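Long-range contacts in CARDB domain-containing protein (Pyrococcus furiosus, PDB 3IDU), which is of unknown function but binds two manganese ions in its CARDB domain, an all-beta piece of a longer archaeal protein: residues A[5-10]-A[18-23]; A[38-43]-A[73-78]; A[32-37]-A[81-86]. All blocks are in the same frame, centred on the assembly; numbering follows the deposited sequence.

Interaction 1: residues A[5-10]-A[18-23]; sequences DKLSNL and DLTVEI. With MN (manganese (II) ion), chain C.
Leu-7 presses down onto strand 19-24 beside the manganese site, and its side chain makes most of the loop's share of the contact. The loop offering it is a type I beta turn from Asp-5 to Ser-8, closed by Ser-8 N to Asp-5 O at 2.8 Å; OD2 of Asp-5 probably adds an Asx turn by accepting from the amide of Leu-7. CB of Leu-7 points at the strand and sets CG anti to the backbone N (chi1 -172°). CG then meets OG1 of Thr-20 at 3.5 Å, the two side chains approaching tip to tip. Beyond it the isopropyl group straddles that oxygen, with CD1 and CD2 each 3.6 Å from Thr-20 OG1. CD2 reaches further along the strand, to 3.8 Å from the carbonyl O of Val-21 and 4.0 Å from CB of Glu-22. An alanine here would lose CG and both methyls, and would probably leave the turn with little grip on Thr-20 and Glu-22. At the margin, Lys-6 crosses Glu-22 at about a right angle, its NZ 4.2 Å from OE2, which is too long for a salt bridge. The metal lies at the start of this strand: Asp-18, just before it, binds manganese through OD1 at 2.3 Å, and Leu-19 through its backbone O, with Glu-104, Asn-106, Asn-109 and Asn-110 completing the site. Thr-20 OG1 is itself hydrogen-bonded to the backbone O of Asn-109, so the hydroxyl under the leucine is tied to a metal-binding residue. No hydrogen bond joins the two segments. The chemistry therefore implies an apolar cover over a hydroxyl already bonded to Asn-109, while the Lys-6/Glu-22 attraction is likely to be weak and partly offset by the nearby carboxylate of Asp-5.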
loop_
_atom_site.group_PDB
_atom_site.type_symbol
_atom_site.label_atom_id
_atom_site.label_comp_id
_atom_site.label_asym_id
_atom_site.label_seq_id
_atom_site.Cartn_x
_atom_site.Cartn_y
_atom_site.Cartn_z
ATOM N N ASP A 5 -6.548 13.628 4.572
ATOM C CA ASP A 5 -5.896 13.142 5.787
ATOM C C ASP A 5 -4.403 13.453 5.703
ATOM O O ASP A 5 -3.958 14.094 4.749
ATOM C CB ASP A 5 -6.146 11.637 5.972
ATOM C CG ASP A 5 -5.656 10.799 4.800
ATOM O OD1 ASP A 5 -5.992 9.595 4.762
ATOM O OD2 ASP A 5 -4.937 11.325 3.928
ATOM N N LYS A 6 -3.622 13.016 6.689
ATOM C CA LYS A 6 -2.191 13.314 6.676
ATOM C C LYS A 6 -1.449 12.694 5.499
ATOM O O LYS A 6 -0.249 12.915 5.325
ATOM C CB LYS A 6 -1.526 12.885 7.993
ATOM C CG LYS A 6 -1.142 11.415 8.107
ATOM C CD LYS A 6 -2.322 10.521 8.413
ATOM C CE LYS A 6 -1.844 9.123 8.797
ATOM N NZ LYS A 6 -2.973 8.189 9.090
ATOM N N LEU A 7 -2.161 11.920 4.692
ATOM C CA LEU A 7 -1.557 11.283 3.527
ATOM C C LEU A 7 -2.209 11.828 2.256
ATOM O O LEU A 7 -1.837 11.456 1.142
ATOM C CB LEU A 7 -1.751 9.766 3.599
ATOM C CG LEU A 7 -1.023 8.927 2.549
ATOM C CD1 LEU A 7 0.486 9.041 2.756
ATOM C CD2 LEU A 7 -1.463 7.477 2.663
ATOM N N SER A 8 -3.178 12.720 2.436
ATOM C CA SER A 8 -3.896 13.310 1.314
ATOM C C SER A 8 -4.189 14.794 1.500
ATOM O O SER A 8 -4.989 15.176 2.359
ATOM C CB SER A 8 -5.213 12.567 1.090
ATOM O OG SER A 8 -5.992 13.213 0.095
ATOM N N ASN A 9 -3.546 15.623 0.686
ATOM C CA ASN A 9 -3.750 17.063 0.741
ATOM C C ASN A 9 -4.273 17.568 -0.595
ATOM O O ASN A 9 -4.059 16.939 -1.629
ATOM C CB ASN A 9 -2.446 17.777 1.090
ATOM C CG ASN A 9 -1.987 17.480 2.500
ATOM O OD1 ASN A 9 -1.487 16.392 2.794
ATOM N ND2 ASN A 9 -2.172 18.442 3.388
ATOM N N LEU A 10 -4.961 18.704 -0.567
ATOM C CA LEU A 10 -5.520 19.282 -1.781
ATOM C C LEU A 10 -4.433 19.751 -2.745
ATOM O O LEU A 10 -3.287 19.970 -2.352
ATOM C CB LEU A 10 -6.449 20.446 -1.421
ATOM C CG LEU A 10 -7.073 21.241 -2.573
ATOM C CD1 LEU A 10 -8.363 21.885 -2.101
ATOM C CD2 LEU A 10 -6.093 22.291 -3.074
ATOM N N ASP A 18 -1.313 10.836 -8.841
ATOM C CA ASP A 18 -0.453 10.763 -7.665
ATOM C C ASP A 18 -0.852 9.536 -6.885
ATOM O O ASP A 18 -1.860 9.517 -6.182
ATOM C CB ASP A 18 -0.530 11.986 -6.744
ATOM C CG ASP A 18 0.494 11.901 -5.611
ATOM O OD1 ASP A 18 1.304 10.950 -5.636
ATOM O OD2 ASP A 18 0.509 12.763 -4.704
ATOM N N LEU A 19 -0.041 8.506 -7.034
ATOM C CA LEU A 19 -0.275 7.243 -6.376
ATOM C C LEU A 19 0.239 7.249 -4.950
ATOM O O LEU A 19 1.308 7.778 -4.669
ATOM C CB LEU A 19 0.425 6.145 -7.166
ATOM C CG LEU A 19 -0.067 6.015 -8.604
ATOM C CD1 LEU A 19 0.921 5.205 -9.430
ATOM C CD2 LEU A 19 -1.438 5.351 -8.600
ATOM N N THR A 20 -0.530 6.651 -4.050
ATOM C CA THR A 20 -0.129 6.567 -2.657
ATOM C C THR A 20 -0.601 5.228 -2.103
ATOM O O THR A 20 -1.516 4.613 -2.649
ATOM C CB THR A 20 -0.742 7.706 -1.819
ATOM O OG1 THR A 20 -0.037 7.811 -0.575
ATOM C CG2 THR A 20 -2.204 7.424 -1.535
ATOM N N VAL A 21 0.024 4.779 -1.022
ATOM C CA VAL A 21 -0.348 3.512 -0.402
ATOM C C VAL A 21 -0.337 3.604 1.118
ATOM O O VAL A 21 0.435 4.364 1.705
ATOM C CB VAL A 21 0.608 2.369 -0.811
ATOM C CG1 VAL A 21 0.427 2.027 -2.273
ATOM C CG2 VAL A 21 2.047 2.771 -0.525
ATOM N N GLU A 22 -1.202 2.813 1.744
ATOM C CA GLU A 22 -1.307 2.767 3.195
ATOM C C GLU A 22 -1.708 1.345 3.569
ATOM O O GLU A 22 -2.502 0.714 2.871
ATOM C CB GLU A 22 -2.376 3.741 3.693
ATOM C CG GLU A 22 -2.130 4.255 5.103
ATOM C CD GLU A 22 -3.381 4.826 5.749
ATOM O OE1 GLU A 22 -4.186 5.458 5.038
ATOM O OE2 GLU A 22 -3.551 4.649 6.971
ATOM N N ILE A 23 -1.155 0.841 4.667
ATOM C CA ILE A 23 -1.463 -0.508 5.134
ATOM C C ILE A 23 -2.321 -0.411 6.391
ATOM O O ILE A 23 -2.080 0.445 7.240
ATOM C CB ILE A 23 -0.183 -1.274 5.507
ATOM C CG1 ILE A 23 0.712 -1.438 4.278
ATOM C CG2 ILE A 23 -0.548 -2.623 6.117
ATOM C CD1 ILE A 23 2.167 -1.683 4.626
HETATM MN MN MN C . 2.879 9.248 -5.294
#

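Interaction 2: residues A[38-43]-A[73-78]; sequences EVHVKN and KEEKVL
Strands 35-43 and 75-82 form an antiparallel ladder here, the middle and an outer strand of the three-stranded sheet in a beta sandwich consistent with the immunoglobulin-like E-set family. Backbone bonds come first. Val-39 with Leu-78 and Val-41 with Lys-76 are hydrogen-bonded pairs, and the bond from Val-39 N to Leu-78 O is short and nearly straight (2.6 Å, 174°). Asn-43 N continues the ladder to Glu-74 O at 2.9 Å. The buried side chain of Asn-43, at the end of this run, is gripped from outside the ladder: its OD1 accepts from the amides of Asp-18 and Gly-45, and its ND2 gives to Ile-47 O.

Apolar packing occupies the inward side. CB of Val-39 lies 4.0 Å from CB of Leu-78, and Val-41 sets its CG1 against CB of Lys-76; Val-39 and Leu-78 both lean on Val-54 of the opposing sheet.

Charged and aromatic groups take the other side. The aliphatic part of Lys-42 runs alongside Glu-75, CG to CG at 3.4 Å, and ends in a long salt bridge from NZ to OE2 (3.9 Å). Val-77 places CG2 over one face of the His-40 ring, a CH-pi contact 4.1 Å from the centroid. Two carboxylates flank the same imidazole, which would probably favour its protonated form: NE2 makes a weak bond to Glu-38 OE1, while ND1 donates to Glu-75 OE1 at 3.0 Å. That acceptor lies only 9° out of the ring plane, although ring and carboxylate planes are turned 54° apart, and a water touches both ND1 and OE1.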
loop_
_atom_site.group_PDB
_atom_site.type_symbol
_atom_site.label_atom_id
_atom_site.label_comp_id
_atom_site.label_asym_id
_atom_site.label_seq_id
_atom_site.Cartn_x
_atom_site.Cartn_y
_atom_site.Cartn_z
ATOM N N GLU A 38 -5.134 -4.886 4.936
ATOM C CA GLU A 38 -5.662 -4.185 3.778
ATOM C C GLU A 38 -4.655 -3.170 3.270
ATOM O O GLU A 38 -4.036 -2.443 4.049
ATOM C CB GLU A 38 -6.966 -3.459 4.122
ATOM C CG GLU A 38 -8.040 -4.342 4.734
ATOM C CD GLU A 38 -9.360 -3.617 4.896
ATOM O OE1 GLU A 38 -9.355 -2.479 5.413
ATOM O OE2 GLU A 38 -10.404 -4.186 4.514
ATOM N N VAL A 39 -4.486 -3.138 1.955
ATOM C CA VAL A 39 -3.586 -2.184 1.337
ATOM C C VAL A 39 -4.494 -1.186 0.628
ATOM O O VAL A 39 -5.232 -1.552 -0.284
ATOM C CB VAL A 39 -2.654 -2.861 0.313
ATOM C CG1 VAL A 39 -1.772 -1.812 -0.349
ATOM C CG2 VAL A 39 -1.785 -3.912 1.013
ATOM N N HIS A 40 -4.467 0.063 1.084
ATOM C CA HIS A 40 -5.282 1.117 0.492
ATOM C C HIS A 40 -4.443 1.880 -0.529
ATOM O O HIS A 40 -3.514 2.596 -0.163
ATOM C CB HIS A 40 -5.781 2.077 1.579
ATOM C CG HIS A 40 -6.763 1.459 2.525
ATOM N ND1 HIS A 40 -8.038 1.950 2.700
ATOM C CD2 HIS A 40 -6.667 0.367 3.323
ATOM C CE1 HIS A 40 -8.688 1.187 3.562
ATOM N NE2 HIS A 40 -7.878 0.220 3.954
ATOM N N VAL A 41 -4.766 1.712 -1.808
ATOM C CA VAL A 41 -4.033 2.389 -2.876
ATOM C C VAL A 41 -4.934 3.478 -3.447
ATOM O O VAL A 41 -6.086 3.222 -3.805
ATOM C CB VAL A 41 -3.606 1.385 -3.982
ATOM C CG1 VAL A 41 -4.832 0.793 -4.661
ATOM C CG2 VAL A 41 -2.702 2.069 -4.996
ATOM N N LYS A 42 -4.415 4.701 -3.522
ATOM C CA LYS A 42 -5.213 5.811 -4.022
ATOM C C LYS A 42 -4.507 6.615 -5.099
ATOM O O LYS A 42 -3.280 6.615 -5.189
ATOM C CB LYS A 42 -5.567 6.747 -2.861
ATOM C CG LYS A 42 -6.001 6.004 -1.603
ATOM C CD LYS A 42 -6.089 6.904 -0.380
ATOM C CE LYS A 42 -7.329 7.781 -0.409
ATOM N NZ LYS A 42 -7.535 8.488 0.898
ATOM N N ASN A 43 -5.302 7.281 -5.927
ATOM C CA ASN A 43 -4.776 8.161 -6.958
ATOM C C ASN A 43 -5.353 9.511 -6.571
ATOM O O ASN A 43 -6.536 9.765 -6.779
ATOM C CB ASN A 43 -5.273 7.785 -8.353
ATOM C CG ASN A 43 -4.763 8.739 -9.420
ATOM O OD1 ASN A 43 -3.978 9.647 -9.133
ATOM N ND2 ASN A 43 -5.199 8.532 -10.660
ATOM N N LYS A 73 -8.735 10.490 -8.555
ATOM C CA LYS A 73 -9.342 10.515 -7.235
ATOM C C LYS A 73 -10.000 9.192 -6.846
ATOM O O LYS A 73 -10.975 9.185 -6.100
ATOM C CB LYS A 73 -10.371 11.652 -7.155
ATOM C CG LYS A 73 -9.769 13.048 -7.249
ATOM C CD LYS A 73 -10.825 14.123 -7.010
ATOM C CE LYS A 73 -10.222 15.521 -6.992
ATOM N NZ LYS A 73 -11.263 16.583 -6.850
ATOM N N GLU A 74 -9.480 8.076 -7.348
ATOM C CA GLU A 74 -10.052 6.772 -7.014
ATOM C C GLU A 74 -9.197 6.034 -5.984
ATOM O O GLU A 74 -7.982 6.235 -5.898
ATOM C CB GLU A 74 -10.202 5.900 -8.266
ATOM C CG GLU A 74 -10.960 4.605 -7.993
ATOM C CD GLU A 74 -11.153 3.724 -9.222
ATOM O OE1 GLU A 74 -11.887 2.716 -9.115
ATOM O OE2 GLU A 74 -10.581 4.024 -10.290
ATOM N N GLU A 75 -9.845 5.188 -5.193
ATOM C CA GLU A 75 -9.151 4.411 -4.179
ATOM C C GLU A 75 -9.602 2.968 -4.261
ATOM O O GLU A 75 -10.767 2.686 -4.549
ATOM C CB GLU A 75 -9.457 4.948 -2.774
ATOM C CG GLU A 75 -8.804 4.136 -1.656
ATOM C CD GLU A 75 -9.149 4.641 -0.265
ATOM O OE1 GLU A 75 -8.639 4.060 0.717
ATOM O OE2 GLU A 75 -9.928 5.614 -0.146
ATOM N N LYS A 76 -8.673 2.052 -4.031
ATOM C CA LYS A 76 -9.002 0.637 -4.039
ATOM C C LYS A 76 -8.392 -0.011 -2.812
ATOM O O LYS A 76 -7.319 0.388 -2.351
ATOM C CB LYS A 76 -8.486 -0.039 -5.312
ATOM C CG LYS A 76 -9.318 0.271 -6.544
ATOM C CD LYS A 76 -8.808 -0.446 -7.791
ATOM C CE LYS A 76 -9.746 -0.189 -8.965
ATOM N NZ LYS A 76 -9.267 -0.784 -10.243
ATOM N N VAL A 77 -9.100 -0.996 -2.272
ATOM C CA VAL A 77 -8.639 -1.714 -1.101
ATOM C C VAL A 77 -8.241 -3.115 -1.527
ATOM O O VAL A 77 -9.066 -3.902 -1.997
ATOM C CB VAL A 77 -9.739 -1.800 -0.013
ATOM C CG1 VAL A 77 -9.209 -2.546 1.208
ATOM C CG2 VAL A 77 -10.186 -0.401 0.381
ATOM N N LEU A 78 -6.954 -3.404 -1.391
ATOM C CA LEU A 78 -6.408 -4.703 -1.745
ATOM C C LEU A 78 -6.255 -5.465 -0.443
ATOM O O LEU A 78 -5.896 -4.886 0.580
ATOM C CB LEU A 78 -5.042 -4.534 -2.408
ATOM C CG LEU A 78 -4.981 -3.561 -3.587
ATOM C CD1 LEU A 78 -3.570 -3.565 -4.152
ATOM C CD2 LEU A 78 -5.988 -3.967 -4.653
HETATM O O HOH W 1 -8.735 4.657 3.084
#

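Interaction 3: residues A[32-37]-A[81-86]; sequences NKLAEY and NWTPTQ
The antiparallel pairing of strands 35-43 and 75-82 comes to its end here, at the pole of the beta sandwich away from the metal ions, where 32-34 leads into one strand and 83-86 runs out of the other. Asn-81, the first residue of 81-86, lies beside Glu-36 in a non-hydrogen-bonded pair. Its OD1 comes within 3.3 Å of Glu-36 CG, and its CB meets the CD1 methyl that Leu-34 sends back over the strand.

Trp-82 closes the last regular pair, with Ala-35. Its N donates to Ala-35 O at 2.8 Å, in the carbonyl plane. The returning bond, from Ala-35 N to Trp-82 O at 3.0 Å, is less regular, the donor standing 46° above the carbonyl plane. With CG anti to the backbone N (chi1 178°), the indole turns inward, and its edge at CE3 meets CE1 of Tyr-37 at 4.0 Å. Tyr-37 is held at its tip by a hydrogen bond from OH to Pro-26 O, and Tyr-90 meets the indole edge-to-face.

Thr-83 departs from the strand pairing. Its CG2 rests on the peptide between Asn-32 and Lys-33, while OG1 lies near CD1 of Leu-34. Pro-84 lays its ring over one face of the Trp-82 indole, CG 3.5 Å above the plane near its centre. The same proline offers its O to Asn-32 N, a short 2.6 Å bond that pins the two loops together beyond the end of the ladder.

Thr-85 brings the last link, which passes through solvent: one water donates both to Thr-85 O at 2.7 Å and to Asn-32 OD1 at 3.1 Å.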
loop_
_atom_site.group_PDB
_atom_site.type_symbol
_atom_site.label_atom_id
_atom_site.label_comp_id
_atom_site.label_asym_id
_atom_site.label_seq_id
_atom_site.Cartn_x
_atom_site.Cartn_y
_atom_site.Cartn_z
ATOM N N ASN A 32 0.905 -18.635 14.091
ATOM C CA ASN A 32 -0.005 -19.600 13.480
ATOM C C ASN A 32 -1.464 -19.160 13.529
ATOM O O ASN A 32 -2.372 -19.993 13.601
ATOM C CB ASN A 32 0.149 -20.965 14.154
ATOM C CG ASN A 32 1.573 -21.484 14.095
ATOM O OD1 ASN A 32 2.154 -21.617 13.016
ATOM N ND2 ASN A 32 2.146 -21.778 15.257
ATOM N N LYS A 33 -1.685 -17.850 13.481
ATOM C CA LYS A 33 -3.033 -17.298 13.509
ATOM C C LYS A 33 -3.297 -16.469 12.259
ATOM O O LYS A 33 -2.492 -15.619 11.888
ATOM C CB LYS A 33 -3.229 -16.434 14.759
ATOM C CG LYS A 33 -3.188 -17.219 16.060
ATOM C CD LYS A 33 -3.403 -16.318 17.264
ATOM C CE LYS A 33 -3.425 -17.124 18.552
ATOM N NZ LYS A 33 -3.624 -16.263 19.752
ATOM N N LEU A 34 -4.428 -16.730 11.611
ATOM C CA LEU A 34 -4.809 -16.015 10.399
ATOM C C LEU A 34 -5.021 -14.531 10.673
ATOM O O LEU A 34 -5.817 -14.159 11.534
ATOM C CB LEU A 34 -6.094 -16.610 9.816
ATOM C CG LEU A 34 -6.654 -15.937 8.559
ATOM C CD1 LEU A 34 -5.662 -16.082 7.416
ATOM C CD2 LEU A 34 -7.990 -16.565 8.188
ATOM N N ALA A 35 -4.303 -13.687 9.939
ATOM C CA ALA A 35 -4.424 -12.243 10.094
ATOM C C ALA A 35 -4.778 -11.627 8.743
ATOM O O ALA A 35 -4.207 -11.992 7.714
ATOM C CB ALA A 35 -3.116 -11.658 10.619
ATOM N N GLU A 36 -5.723 -10.692 8.749
ATOM C CA GLU A 36 -6.152 -10.042 7.517
ATOM C C GLU A 36 -5.717 -8.580 7.470
ATOM O O GLU A 36 -5.999 -7.808 8.387
ATOM C CB GLU A 36 -7.676 -10.139 7.383
ATOM C CG GLU A 36 -8.202 -11.573 7.384
ATOM C CD GLU A 36 -9.717 -11.655 7.300
ATOM O OE1 GLU A 36 -10.251 -12.785 7.303
ATOM O OE2 GLU A 36 -10.373 -10.595 7.234
ATOM N N TYR A 37 -5.021 -8.209 6.399
ATOM C CA TYR A 37 -4.553 -6.837 6.233
ATOM C C TYR A 37 -5.147 -6.212 4.988
ATOM O O TYR A 37 -5.615 -6.912 4.095
ATOM C CB TYR A 37 -3.027 -6.786 6.135
ATOM C CG TYR A 37 -2.318 -7.126 7.423
ATOM C CD1 TYR A 37 -2.098 -8.452 7.796
ATOM C CD2 TYR A 37 -1.894 -6.119 8.287
ATOM C CE1 TYR A 37 -1.469 -8.764 9.004
ATOM C CE2 TYR A 37 -1.268 -6.419 9.492
ATOM C CZ TYR A 37 -1.060 -7.741 9.845
ATOM O OH TYR A 37 -0.454 -8.033 11.045
ATOM N N ASN A 81 -4.029 -12.178 3.284
ATOM C CA ASN A 81 -4.010 -12.830 4.584
ATOM C C ASN A 81 -2.587 -13.252 4.901
ATOM O O ASN A 81 -1.796 -13.531 4.001
ATOM C CB ASN A 81 -4.920 -14.062 4.591
ATOM C CG ASN A 81 -6.351 -13.734 4.204
ATOM O OD1 ASN A 81 -6.882 -12.678 4.560
ATOM N ND2 ASN A 81 -6.990 -14.651 3.483
ATOM N N TRP A 82 -2.264 -13.290 6.187
ATOM C CA TRP A 82 -0.937 -13.686 6.620
ATOM C C TRP A 82 -0.997 -14.475 7.920
ATOM O O TRP A 82 -1.486 -13.984 8.940
ATOM C CB TRP A 82 -0.047 -12.457 6.804
ATOM C CG TRP A 82 1.334 -12.786 7.294
ATOM C CD1 TRP A 82 2.139 -13.803 6.862
ATOM C CD2 TRP A 82 2.091 -12.064 8.271
ATOM N NE1 TRP A 82 3.351 -13.757 7.509
ATOM C CE2 TRP A 82 3.350 -12.699 8.380
ATOM C CE3 TRP A 82 1.830 -10.941 9.067
ATOM C CZ2 TRP A 82 4.345 -12.247 9.249
ATOM C CZ3 TRP A 82 2.820 -10.488 9.932
ATOM C CH2 TRP A 82 4.065 -11.144 10.015
ATOM N N THR A 83 -0.493 -15.703 7.869
ATOM C CA THR A 83 -0.467 -16.573 9.033
ATOM C C THR A 83 0.987 -16.791 9.434
ATOM O O THR A 83 1.657 -17.679 8.900
ATOM C CB THR A 83 -1.110 -17.938 8.721
ATOM O OG1 THR A 83 -2.407 -17.736 8.144
ATOM C CG2 THR A 83 -1.255 -18.756 9.996
ATOM N N PRO A 84 1.501 -15.966 10.365
ATOM C CA PRO A 84 2.881 -16.043 10.858
ATOM C C PRO A 84 3.210 -17.417 11.430
ATOM O O PRO A 84 2.352 -18.067 12.028
ATOM C CB PRO A 84 2.925 -14.967 11.941
ATOM C CG PRO A 84 1.931 -13.974 11.475
ATOM C CD PRO A 84 0.793 -14.832 10.985
ATOM N N THR A 85 4.459 -17.842 11.251
ATOM C CA THR A 85 4.926 -19.136 11.743
ATOM C C THR A 85 5.912 -18.971 12.898
ATOM O O THR A 85 6.105 -19.891 13.696
ATOM C CB THR A 85 5.634 -19.928 10.631
ATOM O OG1 THR A 85 6.763 -19.180 10.163
ATOM C CG2 THR A 85 4.689 -20.185 9.466
ATOM N N GLN A 86 6.535 -17.799 12.983
ATOM C CA GLN A 86 7.506 -17.503 14.036
ATOM C C GLN A 86 7.174 -16.167 14.693
ATOM O O GLN A 86 6.529 -15.315 14.083
ATOM C CB GLN A 86 8.922 -17.436 13.452
ATOM C CG GLN A 86 9.451 -18.745 12.882
ATOM C CD GLN A 86 9.704 -19.792 13.952
ATOM O OE1 GLN A 86 8.778 -20.245 14.624
ATOM N NE2 GLN A 86 10.966 -20.179 14.116
HETATM O O HOH W 2 5.034 -22.304 13.926
#

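Overall arrangement
Interactions 2 and 3 are successive lengths of one ladder, strands 35-43 and 75-82, with 38-43/73-78 nested inside the loop that 32-37/81-86 closes. Interaction 1 holds strand 19-24, the other neighbour of strand 35-43, and touches interaction 2 through Glu-22 O to His-40 N and Asp-18 N to Asn-43 OD1. All three are partly buried, but interaction 3 is the most exposed, lying far from the manganese. Their chemistry follows place: apolar contact without cross-segment hydrogen bonds beside the metal, a regular ladder between the central and an edge strand, with a charged outer face, and aromatic packing with a water bridge where the strand pairing ends.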